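Local coordinates for protein monoacylglycerol lipase (Palaeococcus ferrophilus, PDB 6QE2) that hydrolyses monoacylglycerols to free fatty acid and glycerol, as a monoglyceride lipase of the alpha/beta-hydrolase clan, at residues 18-23 / 45-50; 58-63 / 168-173. All coordinates share one frame; numbering follows the deposited sequence.

Interaction 1 (18-23 / 45-50); sequences LVHGLG and AFDWPG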
ATOM      1  N   LEU A  18       0.794   6.720   6.324  1.00 24.18           N
ATOM      2  CA  LEU A  18       1.533   5.927   5.363  1.00 25.13           C
ATOM      3  C   LEU A  18       1.430   4.442   5.658  1.00 22.98           C
ATOM      4  O   LEU A  18       1.735   4.008   6.748  1.00 22.83           O
ATOM      5  CB  LEU A  18       2.996   6.348   5.368  1.00 27.44           C
ATOM      6  CG  LEU A  18       3.934   5.438   4.587  1.00 39.05           C
ATOM      7  CD1 LEU A  18       3.925   5.840   3.129  1.00 44.84           C
ATOM      8  CD2 LEU A  18       5.337   5.501   5.143  1.00 38.61           C
ATOM      9  N   VAL A  19       1.016   3.676   4.660  1.00 20.10           N
ATOM     10  CA  VAL A  19       0.826   2.240   4.791  1.00 22.52           C
ATOM     11  C   VAL A  19       1.686   1.507   3.762  1.00 23.83           C
ATOM     12  O   VAL A  19       1.382   1.514   2.583  1.00 22.50           O
ATOM     13  CB  VAL A  19      -0.656   1.887   4.606  1.00 21.46           C
ATOM     14  CG1 VAL A  19      -0.906   0.430   4.912  1.00 24.52           C
ATOM     15  CG2 VAL A  19      -1.518   2.767   5.488  1.00 23.45           C
ATOM     16  N   HIS A  20       2.768   0.877   4.236  1.00 22.96           N
ATOM     17  CA  HIS A  20       3.719   0.187   3.352  1.00 22.66           C
ATOM     18  C   HIS A  20       3.151  -1.167   2.903  1.00 21.08           C
ATOM     19  O   HIS A  20       2.062  -1.574   3.290  1.00 23.45           O
ATOM     20  CB  HIS A  20       5.108   0.032   4.031  1.00 23.52           C
ATOM     21  CG  HIS A  20       5.162  -0.930   5.196  1.00 21.13           C
ATOM     22  ND1 HIS A  20       5.070  -2.307   5.018  1.00 25.36           N
ATOM     23  CD2 HIS A  20       5.324  -0.733   6.522  1.00 22.72           C
ATOM     24  CE1 HIS A  20       5.160  -2.905   6.188  1.00 21.41           C
ATOM     25  NE2 HIS A  20       5.323  -1.976   7.121  1.00 24.08           N
ATOM     26  N   GLY A  21       3.929  -1.826   2.041  1.00 24.44           N
ATOM     27  CA  GLY A  21       3.509  -3.054   1.394  1.00 21.74           C
ATOM     28  C   GLY A  21       4.190  -4.285   1.995  1.00 24.99           C
ATOM     29  O   GLY A  21       4.908  -4.221   2.993  1.00 25.13           O
ATOM     30  N   LEU A  22       4.009  -5.422   1.309  1.00 22.94           N
ATOM     31  CA  LEU A  22       4.428  -6.696   1.876  1.00 25.08           C
ATOM     32  C   LEU A  22       5.936  -6.771   1.878  1.00 23.09           C
ATOM     33  O   LEU A  22       6.558  -6.544   0.848  1.00 25.74           O
ATOM     34  CB  LEU A  22       3.884  -7.843   0.973  1.00 23.61           C
ATOM     35  CG  LEU A  22       4.369  -9.254   1.346  1.00 23.62           C
ATOM     36  CD1 LEU A  22       3.807  -9.699   2.670  1.00 26.87           C
ATOM     37  CD2 LEU A  22       3.883 -10.206   0.281  1.00 27.72           C
ATOM     38  N   GLY A  23       6.524  -7.193   2.983  1.00 29.64           N
ATOM     39  CA  GLY A  23       7.957  -7.436   3.034  1.00 25.02           C
ATOM     40  C   GLY A  23       8.816  -6.200   3.216  1.00 30.96           C
ATOM     41  O   GLY A  23      10.033  -6.341   3.384  1.00 27.58           O
ATOM     42  N   ALA A  45       3.700   7.361  10.291  1.00 24.19           N
ATOM     43  CA  ALA A  45       4.230   6.132   9.725  1.00 28.22           C
ATOM     44  C   ALA A  45       4.178   5.023  10.761  1.00 27.19           C
ATOM     45  O   ALA A  45       4.283   5.265  11.966  1.00 24.88           O
ATOM     46  CB  ALA A  45       5.672   6.326   9.243  1.00 27.71           C
ATOM     47  N   PHE A  46       4.018   3.795  10.281  1.00 24.09           N
ATOM     48  CA  PHE A  46       4.118   2.640  11.157  1.00 21.92           C
ATOM     49  C   PHE A  46       4.636   1.480  10.325  1.00 20.97           C
ATOM     50  O   PHE A  46       4.518   1.472   9.101  1.00 23.26           O
ATOM     51  CB  PHE A  46       2.770   2.272  11.804  1.00 21.81           C
ATOM     52  CG  PHE A  46       1.748   1.726  10.828  1.00 25.38           C
ATOM     53  CD1 PHE A  46       0.935   2.578  10.095  1.00 26.39           C
ATOM     54  CD2 PHE A  46       1.619   0.358  10.632  1.00 25.42           C
ATOM     55  CE1 PHE A  46       0.004   2.075   9.193  1.00 24.76           C
ATOM     56  CE2 PHE A  46       0.696  -0.152   9.726  1.00 25.73           C
ATOM     57  CZ  PHE A  46      -0.111   0.711   9.005  1.00 25.24           C
ATOM     58  N   ASP A  47       5.216   0.500  11.004  1.00 25.69           N
ATOM     59  CA  ASP A  47       5.590  -0.753  10.367  1.00 27.02           C
ATOM     60  C   ASP A  47       4.569  -1.811  10.753  1.00 24.61           C
ATOM     61  O   ASP A  47       4.220  -1.945  11.929  1.00 24.85           O
ATOM     62  CB  ASP A  47       7.008  -1.172  10.767  1.00 26.51           C
ATOM     63  CG  ASP A  47       8.080  -0.313  10.105  1.00 26.97           C
ATOM     64  OD1 ASP A  47       7.725   0.545   9.268  1.00 26.53           O
ATOM     65  OD2 ASP A  47       9.279  -0.493  10.408  1.00 29.80           O
ATOM     66  N   TRP A  48       4.044  -2.518   9.748  1.00 22.27           N
ATOM     67  CA  TRP A  48       3.083  -3.585   9.988  1.00 22.18           C
ATOM     68  C   TRP A  48       3.631  -4.606  10.976  1.00 20.89           C
ATOM     69  O   TRP A  48       4.852  -4.785  11.070  1.00 24.85           O
ATOM     70  CB  TRP A  48       2.759  -4.335   8.701  1.00 19.20           C
ATOM     71  CG  TRP A  48       1.928  -3.655   7.658  1.00 20.41           C
ATOM     72  CD1 TRP A  48       2.143  -2.432   7.083  1.00 24.51           C
ATOM     73  CD2 TRP A  48       0.801  -4.222   6.979  1.00 20.58           C
ATOM     74  NE1 TRP A  48       1.196  -2.193   6.115  1.00 23.92           N
ATOM     75  CE2 TRP A  48       0.362  -3.278   6.028  1.00 25.47           C
ATOM     76  CE3 TRP A  48       0.113  -5.437   7.089  1.00 23.41           C
ATOM     77  CZ2 TRP A  48      -0.737  -3.507   5.197  1.00 23.18           C
ATOM     78  CZ3 TRP A  48      -0.974  -5.666   6.259  1.00 22.58           C
ATOM     79  CH2 TRP A  48      -1.392  -4.703   5.329  1.00 26.77           C
ATOM     80  N   PRO A  49       2.763  -5.319  11.686  1.00 24.39           N
ATOM     81  CA  PRO A  49       3.216  -6.497  12.433  1.00 29.74           C
ATOM     82  C   PRO A  49       3.994  -7.427  11.514  1.00 29.44           C
ATOM     83  O   PRO A  49       3.645  -7.603  10.344  1.00 24.87           O
ATOM     84  CB  PRO A  49       1.908  -7.136  12.910  1.00 29.98           C
ATOM     85  CG  PRO A  49       0.910  -6.014  12.922  1.00 28.71           C
ATOM     86  CD  PRO A  49       1.312  -5.097  11.802  1.00 27.26           C
ATOM     87  N   GLY A  50       5.081  -7.992  12.037  1.00 25.85           N
ATOM     88  CA  GLY A  50       5.886  -8.885  11.223  1.00 27.77           C
ATOM     89  C   GLY A  50       6.672  -8.199  10.134  1.00 29.87           C
ATOM     90  O   GLY A  50       7.088  -8.852   9.171  1.00 28.39           O
TER
HETATM   91  O   HOH W   1       3.323   1.857   6.847  1.00 29.44           O

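Interaction 2 (58-63 / 168-173); sequences RGHTSV and RISGKL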
ATOM      1  N   ARG A  58       8.010 -12.775  10.970  1.00 30.13           N
ATOM      2  CA  ARG A  58       8.083 -12.024   9.723  1.00 26.70           C
ATOM      3  C   ARG A  58       6.975 -12.448   8.765  1.00 34.81           C
ATOM      4  O   ARG A  58       6.777 -13.638   8.506  1.00 30.37           O
ATOM      5  CB  ARG A  58       9.451 -12.219   9.062  1.00 32.71           C
ATOM      6  CG  ARG A  58      10.646 -11.707   9.867  1.00 32.01           C
ATOM      7  CD  ARG A  58      10.591 -10.193  10.081  1.00 31.28           C
ATOM      8  NE  ARG A  58       9.834  -9.849  11.279  1.00 29.56           N
ATOM      9  CZ  ARG A  58       9.688  -8.611  11.747  1.00 30.60           C
ATOM     10  NH1 ARG A  58      10.244  -7.587  11.118  1.00 26.10           N
ATOM     11  NH2 ARG A  58       8.981  -8.400  12.850  1.00 30.91           N
ATOM     12  N   GLY A  59       6.242 -11.463   8.253  1.00 29.56           N
ATOM     13  CA  GLY A  59       5.219 -11.702   7.259  1.00 27.08           C
ATOM     14  C   GLY A  59       3.914 -12.255   7.781  1.00 29.09           C
ATOM     15  O   GLY A  59       3.062 -12.638   6.971  1.00 26.30           O
ATOM     16  N   HIS A  60       3.765 -12.327   9.094  1.00 26.92           N
ATOM     17  CA  HIS A  60       2.557 -12.853   9.688  1.00 26.74           C
ATOM     18  C   HIS A  60       1.673 -11.751  10.220  1.00 27.27           C
ATOM     19  O   HIS A  60       1.894 -11.244  11.306  1.00 29.55           O
ATOM     20  CB  HIS A  60       2.888 -13.815  10.818  1.00 28.39           C
ATOM     21  CG  HIS A  60       1.694 -14.511  11.376  1.00 28.30           C
ATOM     22  ND1 HIS A  60       0.684 -14.995  10.580  1.00 30.02           N
ATOM     23  CD2 HIS A  60       1.346 -14.805  12.646  1.00 33.10           C
ATOM     24  CE1 HIS A  60      -0.237 -15.560  11.335  1.00 37.32           C
ATOM     25  NE2 HIS A  60       0.142 -15.460  12.594  1.00 37.32           N
ATOM     26  N   THR A  61       0.666 -11.413   9.429  1.00 26.59           N
ATOM     27  CA  THR A  61      -0.310 -10.382   9.737  1.00 25.56           C
ATOM     28  C   THR A  61      -1.489 -10.486   8.765  1.00 28.91           C
ATOM     29  O   THR A  61      -1.681 -11.502   8.117  1.00 27.42           O
ATOM     30  CB  THR A  61       0.320  -8.972   9.678  1.00 29.80           C
ATOM     31  OG1 THR A  61      -0.651  -7.986  10.038  1.00 29.31           O
ATOM     32  CG2 THR A  61       0.863  -8.689   8.306  1.00 27.66           C
ATOM     33  N   SER A  62      -2.285  -9.436   8.666  1.00 25.22           N
ATOM     34  CA  SER A  62      -3.426  -9.457   7.761  1.00 24.81           C
ATOM     35  C   SER A  62      -3.854  -8.058   7.387  1.00 26.97           C
ATOM     36  O   SER A  62      -3.493  -7.106   8.042  1.00 23.57           O
ATOM     37  CB  SER A  62      -4.607 -10.199   8.380  1.00 27.28           C
ATOM     38  OG  SER A  62      -5.157  -9.492   9.463  1.00 25.28           O
ATOM     39  N   VAL A  63      -4.651  -7.947   6.333  1.00 24.76           N
ATOM     40  CA  VAL A  63      -5.152  -6.655   5.907  1.00 25.17           C
ATOM     41  C   VAL A  63      -6.092  -6.103   6.973  1.00 24.49           C
ATOM     42  O   VAL A  63      -6.094  -4.924   7.257  1.00 25.28           O
ATOM     43  CB  VAL A  63      -5.903  -6.749   4.574  1.00 24.43           C
ATOM     44  CG1 VAL A  63      -6.619  -5.445   4.291  1.00 26.62           C
ATOM     45  CG2 VAL A  63      -4.947  -7.104   3.451  1.00 21.89           C
ATOM     46  N   ARG A 168       8.985 -13.176   3.468  1.00 27.00           N
ATOM     47  CA  ARG A 168       8.061 -14.077   4.138  1.00 29.89           C
ATOM     48  C   ARG A 168       6.627 -13.599   3.990  1.00 33.18           C
ATOM     49  O   ARG A 168       6.350 -12.395   4.000  1.00 31.80           O
ATOM     50  CB  ARG A 168       8.399 -14.195   5.625  1.00 30.40           C
ATOM     51  CG  ARG A 168       9.830 -14.600   5.916  1.00 37.47           C
ATOM     52  CD  ARG A 168       9.989 -16.099   5.762  1.00 38.49           C
ATOM     53  NE  ARG A 168      10.378 -16.450   4.406  1.00 44.27           N
ATOM     54  CZ  ARG A 168      10.236 -17.658   3.877  1.00 41.38           C
ATOM     55  NH1 ARG A 168       9.691 -18.639   4.584  1.00 39.94           N
ATOM     56  NH2 ARG A 168      10.631 -17.878   2.636  1.00 41.09           N
ATOM     57  N   ILE A 169       5.716 -14.556   3.865  1.00 27.44           N
ATOM     58  CA  ILE A 169       4.284 -14.296   3.932  1.00 26.12           C
ATOM     59  C   ILE A 169       3.645 -15.498   4.611  1.00 32.25           C
ATOM     60  O   ILE A 169       3.963 -16.646   4.281  1.00 28.71           O
ATOM     61  CB  ILE A 169       3.665 -14.038   2.540  1.00 24.40           C
ATOM     62  CG1 ILE A 169       2.169 -13.721   2.658  1.00 26.95           C
ATOM     63  CG2 ILE A 169       3.893 -15.224   1.590  1.00 27.60           C
ATOM     64  CD1 ILE A 169       1.534 -13.255   1.345  1.00 26.36           C
ATOM     65  N   SER A 170       2.776 -15.242   5.578  1.00 27.13           N
ATOM     66  CA  SER A 170       2.143 -16.343   6.279  1.00 28.07           C
ATOM     67  C   SER A 170       0.899 -16.802   5.527  1.00 27.88           C
ATOM     68  O   SER A 170       0.403 -16.133   4.617  1.00 27.28           O
ATOM     69  CB  SER A 170       1.787 -15.943   7.709  1.00 28.48           C
ATOM     70  OG  SER A 170       0.671 -15.073   7.732  1.00 29.99           O
ATOM     71  N   GLY A 171       0.409 -17.986   5.897  1.00 28.35           N
ATOM     72  CA  GLY A 171      -0.830 -18.461   5.305  1.00 27.04           C
ATOM     73  C   GLY A 171      -1.978 -17.505   5.555  1.00 30.92           C
ATOM     74  O   GLY A 171      -2.792 -17.247   4.665  1.00 30.81           O
ATOM     75  N   LYS A 172      -2.038 -16.941   6.767  1.00 27.39           N
ATOM     76  CA  LYS A 172      -3.077 -15.971   7.099  1.00 26.79           C
ATOM     77  C   LYS A 172      -2.984 -14.743   6.203  1.00 26.22           C
ATOM     78  O   LYS A 172      -3.994 -14.272   5.665  1.00 29.42           O
ATOM     79  CB  LYS A 172      -2.963 -15.571   8.573  1.00 30.03           C
ATOM     80  CG  LYS A 172      -4.017 -14.574   9.026  1.00 36.50           C
ATOM     81  CD  LYS A 172      -3.758 -14.095  10.449  1.00 36.64           C
ATOM     82  CE  LYS A 172      -4.974 -13.374  11.004  1.00 48.35           C
ATOM     83  NZ  LYS A 172      -4.696 -12.709  12.308  1.00 55.23           N
ATOM     84  N   LEU A 173      -1.774 -14.219   6.013  1.00 27.67           N
ATOM     85  CA  LEU A 173      -1.631 -13.016   5.199  1.00 22.91           C
ATOM     86  C   LEU A 173      -1.952 -13.299   3.739  1.00 29.98           C
ATOM     87  O   LEU A 173      -2.618 -12.494   3.079  1.00 25.71           O
ATOM     88  CB  LEU A 173      -0.221 -12.442   5.342  1.00 27.02           C
ATOM     89  CG  LEU A 173       0.021 -11.142   4.571  1.00 27.89           C
ATOM     90  CD1 LEU A 173      -1.099 -10.133   4.829  1.00 26.79           C
ATOM     91  CD2 LEU A 173       1.361 -10.558   4.966  1.00 27.94           C
TER
HETATM   92  O   HOH W   2      -6.820 -10.500  11.082  1.00 48.32           O

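Interaction 1 (18-23 / 45-50)
His20 and Trp48 meet just past the ends of two neighbouring parallel strands, 15-19 and 42-46, of the central alpha/beta-hydrolase sheet, joined through helix 30-38 as a beta-alpha-beta unit. CD1 of Trp48 sits over one face of the imidazole, displaced toward its rim, with the ring planes at 46°, an oblique pairing. The same imidazole accepts a hydrogen bond at NE2 from Trp48 N (3.0 Å, 165°), the donor standing tilted out of the ring plane, while its ND1 donates to Gly21 O at 2.8 Å. Two bonds at two nitrogens thus fix the rotation of the ring, and Asp47 CA lies at its edge. An alanine in place of His20 would probably leave Trp48 N without its acceptor and open a gap against the indole. Val19 reaches two aromatics with its two methyls: CG1, anti to the backbone N (chi1 -173°), lies 3.6 Å from Trp48 NE1, and CG2 approaches Phe46 CE1 at 4.1 Å. Asp47 turns its carboxylate to Ser26 and the Lys53 amide. Where the strands part, one water accepts from His20 N and donates to Leu18 O (2.7 Å) and Phe46 O (2.6 Å), its oxygen over the centre of the Phe46 ring.

Interaction 2 (58-63 / 168-173)
Ser170 and His60 carry the polar part of this contact, in which the loop leading into helix 63-77 lies against strand 168-170 and the start of helix 171-186. Residues 168-173 belong to the insertion between core strands 106-110 and 195-200, where monoglyceride lipases carry their cap, so the contact probably joins cap to core. The serine is the N-cap of helix 171-186: its OG accepts from Leu173 N at 3.1 Å. The same OG is 2.8 Å from His60 ND1, nearly straight and in the plane of the imidazole, either atom a possible donor. His60 CB points away from 168-173, but CG, anti to the backbone N (chi1 -174°), comes to 3.8 Å from Ser170 OG. Ser170 N donates to Gly59 O at 3.0 Å.

Gly59 also supplies a CA-H...O contact to Arg168 O (3.5 Å). Its positive phi suits glycine, and a CB here would run into that oxygen.

The van der Waals contacts centre on Leu173. Its CB comes to 3.3 Å from Thr61 O, its CD1 reaches Ser62 CA, and its CD2 lies 3.9 Å from Thr61 CG2, the two side chains side by side, pointing the same way. The Lys172 chain, extended beyond CG, crosses the His60 side chain at about a right angle, CB near CE1 at the ring edge. Lys172 NZ makes a weak bond to a water that also meets Ser62 OG; that hydroxyl caps helix 63-77 through Glu65 N.

Two serine-capped helix starts thus lie in one contact, and Ser170 OG serves both its own helix and the imidazole.

In the fold
From the N terminus, the chain leaves strand 15-19 through 18-23, passes helix 30-38 and returns along strand 42-46, so interaction 1 closes that beta-alpha-beta crossover. Then 58-63 opens interaction 2, which closes, over a hundred residues later at 168-173, a long loop through core strands 82-86 and 106-110 and the insertion after them. The two are in series, neither nested nor crossed, yet they touch: Gly50 O is 2.9 Å from Gly59 N, probably a hydrogen bond, Trp48 CZ3 packs on Ser62 O, and Leu22 CD1 meets Leu173 CD2. Together they tie the ends of two strands of the main sheet, through the loop before helix 63-77, to strand 168-170 and helix 171-186, where a detergent molecule is bound.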